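Side-chain contact in N-acylethanolamine-hydrolyzing acid amidase subunit beta (Caenorhabditis elegans, PDB 6DY3), which forms with the alpha-subunit an amidase that probably hydrolyses bioactive fatty acid amides such as N-palmitoylethanolamine to ethanolamine and free fatty acids: residues Gly74-Ile77 with Asp78-Met82. Numbering follows the deposited sequence.
Sequences GAYI and DNILM
Ala75, Tyr76 and Ile77 meet Asp78, Asn79 and Ile80 in a local contact within the first turn of helix 76-89. This helix follows strand 64-70 of the Ntn-hydrolase fold, and its start lies at the surface of the beta-subunit, far from the centre of the chain. The turn is loosely held: Asn79 N gives Ala75 O a weak hydrogen bond, 3.1 Å long and bent to 132°. The helix bends just after this, at Leu81 and Met82, whose backbone N atoms lack the usual bond back along the helix.

On one side of the turn the methyl of Ala75 packs against the methylene of Asp78, with CB to CB at 3.9 Å. The same methyl touches the amide oxygen of Asn79. With CG beside its own backbone N (chi1 -63°), Asn79 places this oxygen beyond the Ala75 carbonyl oxygen. OD1 is 3.4 Å from Ala75 O, but both are acceptors, so this is not a hydrogen bond. This Asn79 side chain also packs on Arg141 and Trp142, and Arg141 NH2 donates to Gly74 O, so the loop around residue 141 covers this side.

Tyr76, Ile77 and Ile80 pack against the alpha-subunit: Tyr76 on Arg106 of that chain, Ile77 on its Ile109 and Ile80 on its Leu55. Ile80 CG1 is anti to the backbone N (chi1 178°) and carries CD1 to the Tyr76 ring. CD1 approaches the ring obliquely, 4.4 Å from Tyr76 CE2. The other branch of Ile80 rests on the backbone, with CG2 3.5 Å from Ile77 O.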
loop_
_atom_site.group_PDB
_atom_site.type_symbol
_atom_site.label_atom_id
_atom_site.label_comp_id
_atom_site.label_asym_id
_atom_site.label_seq_id
_atom_site.Cartn_x
_atom_site.Cartn_y
_atom_site.Cartn_z
ATOM N N GLY B 74 -10.882 7.581 -16.370
ATOM C CA GLY B 74 -12.187 8.156 -16.589
ATOM C C GLY B 74 -13.269 7.092 -16.568
ATOM O O GLY B 74 -13.033 5.905 -16.336
ATOM N N ALA B 75 -14.498 7.543 -16.812
ATOM C CA ALA B 75 -15.637 6.641 -16.969
ATOM C C ALA B 75 -15.853 5.804 -15.714
ATOM O O ALA B 75 -16.111 4.600 -15.781
ATOM C CB ALA B 75 -15.456 5.750 -18.198
ATOM N N TYR B 76 -15.743 6.451 -14.552
ATOM C CA TYR B 76 -16.011 5.768 -13.292
ATOM C C TYR B 76 -17.444 5.254 -13.245
ATOM O O TYR B 76 -17.710 4.183 -12.687
ATOM C CB TYR B 76 -15.734 6.722 -12.131
ATOM C CG TYR B 76 -15.732 6.076 -10.767
ATOM C CD1 TYR B 76 -14.879 5.016 -10.479
ATOM C CD2 TYR B 76 -16.562 6.547 -9.757
ATOM C CE1 TYR B 76 -14.869 4.425 -9.227
ATOM C CE2 TYR B 76 -16.556 5.967 -8.499
ATOM C CZ TYR B 76 -15.706 4.903 -8.239
ATOM O OH TYR B 76 -15.685 4.315 -6.992
ATOM N N ILE B 77 -18.381 6.003 -13.830
ATOM C CA ILE B 77 -19.765 5.542 -13.914
ATOM C C ILE B 77 -19.849 4.278 -14.758
ATOM O O ILE B 77 -20.470 3.285 -14.362
ATOM C CB ILE B 77 -20.665 6.654 -14.485
ATOM C CG1 ILE B 77 -20.785 7.804 -13.479
ATOM C CG2 ILE B 77 -22.049 6.105 -14.858
ATOM C CD1 ILE B 77 -21.506 9.026 -14.019
ATOM N N ASP B 78 -19.234 4.303 -15.944
ATOM C CA ASP B 78 -19.372 3.188 -16.876
ATOM C C ASP B 78 -18.819 1.898 -16.296
ATOM O O ASP B 78 -19.311 0.814 -16.625
ATOM C CB ASP B 78 -18.652 3.493 -18.188
ATOM C CG ASP B 78 -19.388 4.512 -19.039
ATOM O OD1 ASP B 78 -20.234 5.245 -18.484
ATOM O OD2 ASP B 78 -19.119 4.581 -20.258
ATOM N N ASN B 79 -17.803 1.994 -15.438
ATOM C CA ASN B 79 -17.023 0.831 -15.041
ATOM C C ASN B 79 -17.099 0.494 -13.562
ATOM O O ASN B 79 -16.362 -0.403 -13.118
ATOM C CB ASN B 79 -15.550 1.037 -15.421
ATOM C CG ASN B 79 -15.339 1.167 -16.908
ATOM O OD1 ASN B 79 -14.553 2.005 -17.346
ATOM N ND2 ASN B 79 -16.031 0.342 -17.697
ATOM N N ILE B 80 -17.975 1.139 -12.798
ATOM C CA ILE B 80 -17.982 0.939 -11.349
ATOM C C ILE B 80 -18.251 -0.521 -11.010
ATOM O O ILE B 80 -17.629 -1.088 -10.108
ATOM C CB ILE B 80 -19.014 1.872 -10.680
ATOM C CG1 ILE B 80 -19.019 1.588 -9.186
ATOM C CG2 ILE B 80 -20.428 1.673 -11.263
ATOM C CD1 ILE B 80 -19.546 2.716 -8.361
ATOM N N LEU B 81 -19.178 -1.156 -11.740
ATOM C CA LEU B 81 -19.504 -2.556 -11.495
ATOM C C LEU B 81 -18.297 -3.443 -11.740
ATOM O O LEU B 81 -18.027 -4.368 -10.960
ATOM C CB LEU B 81 -20.655 -3.000 -12.390
ATOM C CG LEU B 81 -22.035 -2.456 -12.038
ATOM C CD1 LEU B 81 -23.050 -3.150 -12.913
ATOM C CD2 LEU B 81 -22.380 -2.625 -10.572
ATOM N N MET B 82 -17.569 -3.191 -12.830
ATOM C CA MET B 82 -16.373 -3.969 -13.119
ATOM C C MET B 82 -15.265 -3.689 -12.107
ATOM O O MET B 82 -14.476 -4.588 -11.795
ATOM C CB MET B 82 -15.891 -3.661 -14.546
ATOM C CG MET B 82 -14.844 -4.603 -15.089
ATOM S SD MET B 82 -15.393 -6.319 -15.095
ATOM C CE MET B 82 -13.910 -7.150 -15.680
#